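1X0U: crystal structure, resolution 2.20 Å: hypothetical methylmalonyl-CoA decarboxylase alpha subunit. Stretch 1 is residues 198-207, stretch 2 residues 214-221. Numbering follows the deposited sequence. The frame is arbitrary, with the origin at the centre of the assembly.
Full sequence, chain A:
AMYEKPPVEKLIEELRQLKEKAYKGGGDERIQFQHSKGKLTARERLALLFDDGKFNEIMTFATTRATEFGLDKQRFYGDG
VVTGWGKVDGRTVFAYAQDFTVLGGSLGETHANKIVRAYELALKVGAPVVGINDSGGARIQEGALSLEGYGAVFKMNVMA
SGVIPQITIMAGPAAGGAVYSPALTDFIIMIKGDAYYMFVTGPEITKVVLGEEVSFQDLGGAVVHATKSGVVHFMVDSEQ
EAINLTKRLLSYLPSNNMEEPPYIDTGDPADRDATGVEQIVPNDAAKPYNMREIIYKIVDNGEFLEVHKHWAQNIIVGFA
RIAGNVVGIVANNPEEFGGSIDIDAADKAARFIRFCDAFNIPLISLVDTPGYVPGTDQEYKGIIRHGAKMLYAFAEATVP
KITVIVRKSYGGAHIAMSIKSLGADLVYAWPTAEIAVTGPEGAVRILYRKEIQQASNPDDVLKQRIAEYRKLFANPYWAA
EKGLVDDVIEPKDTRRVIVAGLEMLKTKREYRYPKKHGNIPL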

ATOM      1  N   MET A 198      20.547 -39.484   6.348  1.00 15.24           N
ATOM      2  CA  MET A 198      20.937 -38.105   6.545  1.00 18.35           C
ATOM      3  C   MET A 198      21.208 -37.818   8.004  1.00 18.54           C
ATOM      4  O   MET A 198      20.484 -38.269   8.893  1.00 19.65           O
ATOM      5  CB  MET A 198      19.914 -37.118   5.934  1.00 19.98           C
ATOM      6  CG  MET A 198      18.506 -37.054   6.487  1.00 22.12           C
ATOM      7  SD  MET A 198      17.502 -35.878   5.473  1.00 25.16           S
ATOM      8  CE  MET A 198      16.241 -36.861   4.911  1.00 23.74           C
ATOM      9  N   PHE A 199      22.309 -37.117   8.242  1.00 19.00           N
ATOM     10  CA  PHE A 199      22.715 -36.745   9.586  1.00 18.57           C
ATOM     11  C   PHE A 199      23.646 -35.543   9.512  1.00 18.54           C
ATOM     12  O   PHE A 199      24.316 -35.340   8.505  1.00 18.05           O
ATOM     13  CB  PHE A 199      23.396 -37.923  10.305  1.00 19.14           C
ATOM     14  CG  PHE A 199      24.343 -38.720   9.445  1.00 19.51           C
ATOM     15  CD1 PHE A 199      24.045 -40.037   9.104  1.00 21.61           C
ATOM     16  CD2 PHE A 199      25.542 -38.174   9.000  1.00 21.21           C
ATOM     17  CE1 PHE A 199      24.928 -40.801   8.335  1.00 22.59           C
ATOM     18  CE2 PHE A 199      26.431 -38.928   8.231  1.00 21.51           C
ATOM     19  CZ  PHE A 199      26.123 -40.246   7.898  1.00 20.85           C
ATOM     20  N   VAL A 200      23.660 -34.729  10.563  1.00 19.24           N
ATOM     21  CA  VAL A 200      24.510 -33.539  10.596  1.00 19.51           C
ATOM     22  C   VAL A 200      25.977 -33.941  10.716  1.00 20.84           C
ATOM     23  O   VAL A 200      26.828 -33.458   9.968  1.00 21.17           O
ATOM     24  CB  VAL A 200      24.134 -32.616  11.781  1.00 17.79           C
ATOM     25  CG1 VAL A 200      25.064 -31.416  11.829  1.00 18.18           C
ATOM     26  CG2 VAL A 200      22.684 -32.155  11.636  1.00 18.07           C
ATOM     27  N   THR A 201      26.251 -34.838  11.661  1.00 22.45           N
ATOM     28  CA  THR A 201      27.597 -35.332  11.909  1.00 23.52           C
ATOM     29  C   THR A 201      27.660 -36.834  11.650  1.00 25.74           C
ATOM     30  O   THR A 201      26.850 -37.598  12.169  1.00 24.05           O
ATOM     31  CB  THR A 201      28.019 -35.081  13.362  1.00 21.76           C
ATOM     32  OG1 THR A 201      27.832 -33.699  13.685  1.00 19.65           O
ATOM     33  CG2 THR A 201      29.480 -35.451  13.557  1.00 20.43           C
ATOM     34  N   GLY A 202      28.632 -37.254  10.849  1.00 28.70           N
ATOM     35  CA  GLY A 202      28.770 -38.663  10.537  1.00 31.86           C
ATOM     36  C   GLY A 202      29.152 -39.537  11.717  1.00 35.45           C
ATOM     37  O   GLY A 202      29.534 -39.024  12.773  1.00 34.90           O
ATOM     38  N   PRO A 203      29.053 -40.874  11.564  1.00 38.07           N
ATOM     39  CA  PRO A 203      29.383 -41.862  12.600  1.00 41.25           C
ATOM     40  C   PRO A 203      30.863 -41.830  12.995  1.00 44.42           C
ATOM     41  O   PRO A 203      31.213 -42.001  14.168  1.00 44.05           O
ATOM     42  CB  PRO A 203      29.003 -43.194  11.943  1.00 40.38           C
ATOM     43  CG  PRO A 203      27.908 -42.810  10.998  1.00 39.59           C
ATOM     44  CD  PRO A 203      28.449 -41.537  10.394  1.00 37.83           C
ATOM     45  N   GLU A 204      31.721 -41.617  12.001  1.00 48.21           N
ATOM     46  CA  GLU A 204      33.160 -41.570  12.218  1.00 53.25           C
ATOM     47  C   GLU A 204      33.555 -40.578  13.311  1.00 55.22           C
ATOM     48  O   GLU A 204      34.400 -40.883  14.157  1.00 55.63           O
ATOM     49  CB  GLU A 204      33.887 -41.231  10.907  1.00 55.33           C
ATOM     50  CG  GLU A 204      33.263 -40.101  10.089  1.00 59.30           C
ATOM     51  CD  GLU A 204      32.162 -40.575   9.149  1.00 61.05           C
ATOM     52  OE1 GLU A 204      31.186 -41.188   9.622  1.00 62.62           O
ATOM     53  OE2 GLU A 204      32.271 -40.333   7.927  1.00 62.07           O
ATOM     54  N   ILE A 205      32.941 -39.396  13.296  1.00 57.64           N
ATOM     55  CA  ILE A 205      33.239 -38.368  14.288  1.00 60.13           C
ATOM     56  C   ILE A 205      32.599 -38.697  15.634  1.00 62.14           C
ATOM     57  O   ILE A 205      33.227 -38.525  16.684  1.00 62.73           O
ATOM     58  CB  ILE A 205      32.738 -36.970  13.839  1.00 60.27           C
ATOM     59  CG1 ILE A 205      33.272 -36.639  12.446  1.00 60.35           C
ATOM     60  CG2 ILE A 205      33.201 -35.907  14.827  1.00 59.72           C
ATOM     61  CD1 ILE A 205      32.538 -37.347  11.327  1.00 60.32           C
ATOM     62  N   THR A 206      31.354 -39.172  15.608  1.00 63.81           N
ATOM     63  CA  THR A 206      30.666 -39.526  16.849  1.00 65.53           C
ATOM     64  C   THR A 206      31.517 -40.553  17.606  1.00 66.13           C
ATOM     65  O   THR A 206      31.416 -40.688  18.829  1.00 66.33           O
ATOM     66  CB  THR A 206      29.256 -40.132  16.580  1.00 65.67           C
ATOM     67  OG1 THR A 206      29.389 -41.490  16.143  1.00 66.38           O
ATOM     68  CG2 THR A 206      28.519 -39.336  15.506  1.00 65.41           C
ATOM     69  N   LYS A 207      32.360 -41.274  16.869  1.00 66.67           N
ATOM     70  CA  LYS A 207      33.239 -42.274  17.468  1.00 67.77           C
ATOM     71  C   LYS A 207      34.357 -41.605  18.268  1.00 68.39           C
ATOM     72  O   LYS A 207      34.431 -41.735  19.488  1.00 68.20           O
ATOM     73  CB  LYS A 207      33.844 -43.170  16.377  1.00 67.81           C
ATOM     74  CG  LYS A 207      35.181 -43.824  16.758  1.00 67.83           C
ATOM     75  CD  LYS A 207      35.080 -44.671  18.022  1.00 67.41           C
ATOM     76  CE  LYS A 207      36.329 -44.508  18.881  1.00 66.87           C
ATOM     77  NZ  LYS A 207      37.585 -44.778  18.121  1.00 65.93           N
ATOM     78  N   VAL A 214      28.120 -46.478  15.569  1.00 47.16           N
ATOM     79  CA  VAL A 214      26.833 -46.761  14.952  1.00 40.79           C
ATOM     80  C   VAL A 214      26.879 -46.758  13.422  1.00 37.36           C
ATOM     81  O   VAL A 214      27.695 -46.069  12.807  1.00 35.41           O
ATOM     82  CB  VAL A 214      25.768 -45.753  15.461  1.00 39.98           C
ATOM     83  CG1 VAL A 214      26.333 -44.354  15.431  1.00 39.50           C
ATOM     84  CG2 VAL A 214      24.499 -45.841  14.624  1.00 39.49           C
ATOM     85  N   SER A 215      26.001 -47.560  12.829  1.00 34.02           N
ATOM     86  CA  SER A 215      25.872 -47.690  11.383  1.00 29.89           C
ATOM     87  C   SER A 215      25.205 -46.438  10.814  1.00 26.72           C
ATOM     88  O   SER A 215      24.611 -45.654  11.556  1.00 24.02           O
ATOM     89  CB  SER A 215      25.015 -48.918  11.058  1.00 29.93           C
ATOM     90  OG  SER A 215      24.744 -49.011   9.670  1.00 33.10           O
ATOM     91  N   PHE A 216      25.299 -46.256   9.499  1.00 25.05           N
ATOM     92  CA  PHE A 216      24.686 -45.097   8.856  1.00 25.07           C
ATOM     93  C   PHE A 216      23.164 -45.120   9.010  1.00 23.70           C
ATOM     94  O   PHE A 216      22.553 -44.096   9.321  1.00 21.95           O
ATOM     95  CB  PHE A 216      25.046 -45.041   7.365  1.00 25.11           C
ATOM     96  CG  PHE A 216      26.513 -44.821   7.092  1.00 27.10           C
ATOM     97  CD1 PHE A 216      27.281 -44.013   7.924  1.00 28.42           C
ATOM     98  CD2 PHE A 216      27.116 -45.397   5.981  1.00 28.09           C
ATOM     99  CE1 PHE A 216      28.621 -43.786   7.656  1.00 28.00           C
ATOM    100  CE2 PHE A 216      28.457 -45.175   5.704  1.00 28.87           C
ATOM    101  CZ  PHE A 216      29.210 -44.367   6.543  1.00 29.67           C
ATOM    102  N   GLN A 217      22.565 -46.289   8.797  1.00 22.73           N
ATOM    103  CA  GLN A 217      21.115 -46.458   8.914  1.00 21.91           C
ATOM    104  C   GLN A 217      20.605 -46.245  10.336  1.00 21.36           C
ATOM    105  O   GLN A 217      19.512 -45.716  10.534  1.00 21.63           O
ATOM    106  CB  GLN A 217      20.704 -47.855   8.431  1.00 21.55           C
ATOM    107  CG  GLN A 217      20.828 -48.035   6.929  1.00 19.76           C
ATOM    108  CD  GLN A 217      20.017 -47.002   6.173  1.00 21.20           C
ATOM    109  OE1 GLN A 217      18.787 -47.009   6.215  1.00 20.20           O
ATOM    110  NE2 GLN A 217      20.704 -46.098   5.485  1.00 21.56           N
ATOM    111  N   ASP A 218      21.386 -46.667  11.325  1.00 20.58           N
ATOM    112  CA  ASP A 218      20.982 -46.508  12.713  1.00 19.10           C
ATOM    113  C   ASP A 218      21.165 -45.076  13.202  1.00 19.38           C
ATOM    114  O   ASP A 218      20.557 -44.678  14.205  1.00 17.49           O
ATOM    115  CB  ASP A 218      21.765 -47.459  13.620  1.00 20.02           C
ATOM    116  CG  ASP A 218      21.394 -48.910  13.398  1.00 20.98           C
ATOM    117  OD1 ASP A 218      20.366 -49.163  12.737  1.00 24.97           O
ATOM    118  OD2 ASP A 218      22.121 -49.799  13.894  1.00 18.63           O
ATOM    119  N   LEU A 219      21.997 -44.306  12.497  1.00 17.30           N
ATOM    120  CA  LEU A 219      22.229 -42.919  12.877  1.00 15.84           C
ATOM    121  C   LEU A 219      21.235 -41.976  12.204  1.00 16.77           C
ATOM    122  O   LEU A 219      20.707 -41.059  12.842  1.00 15.16           O
ATOM    123  CB  LEU A 219      23.657 -42.491  12.529  1.00 14.17           C
ATOM    124  CG  LEU A 219      24.045 -41.076  12.990  1.00 14.99           C
ATOM    125  CD1 LEU A 219      23.941 -40.991  14.514  1.00 14.15           C
ATOM    126  CD2 LEU A 219      25.465 -40.732  12.522  1.00 12.80           C
ATOM    127  N   GLY A 220      20.975 -42.200  10.915  1.00 16.00           N
ATOM    128  CA  GLY A 220      20.051 -41.336  10.200  1.00 14.92           C
ATOM    129  C   GLY A 220      19.368 -41.956   8.993  1.00 15.33           C
ATOM    130  O   GLY A 220      19.207 -41.301   7.968  1.00 13.88           O
ATOM    131  N   GLY A 221      18.963 -43.218   9.109  1.00 16.39           N
ATOM    132  CA  GLY A 221      18.288 -43.878   8.002  1.00 17.09           C
ATOM    133  C   GLY A 221      16.866 -43.357   7.900  1.00 18.68           C
ATOM    134  O   GLY A 221      16.384 -42.685   8.815  1.00 18.24           O
TER

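A short backbone contact and an apolar cluster can together join two segments, as here, where a strand leads through a short loop into a helix. At Met198 the contact is main chain to main chain: its N donates to Gly220 O at 2.8 Å, while Gly220 CA lies 3.4 Å from Met198 O in a CA-H...O contact. Glycine suits this approach, since an ideal CB on Gly220 would lie 2.0 Å from Met198 O. The Met198 side chain itself starts away from stretch 2. Phe199 points toward it and offers one ring face to Leu219, whose CD2 sits 4.1 Å from the ring centroid in a CH-pi contact; Phe199 CZ also reaches Phe216 CD1 at 3.9 Å. Val200 makes no contact, but Thr201 O comes within 3.4 Å of Leu219 CD2. Gly202 occupies the N-cap position, right before the helix, and Pro203, buried and compact, opens the first turn. Its CG packs against Phe216 CD1 at 3.4 Å, at the ring edge, and against Leu219 CD2 at 3.6 Å, so that Leu219 touches both Phe199 and Pro203. Farther on, Thr206 OG1 donates to Pro203 O (2.7 Å) and also lies 4.2 Å from Val214 CG1, while its CG2 comes within 4.5 Å of Leu219 CD2. Altogether, 410 Å² is buried, both sides summed.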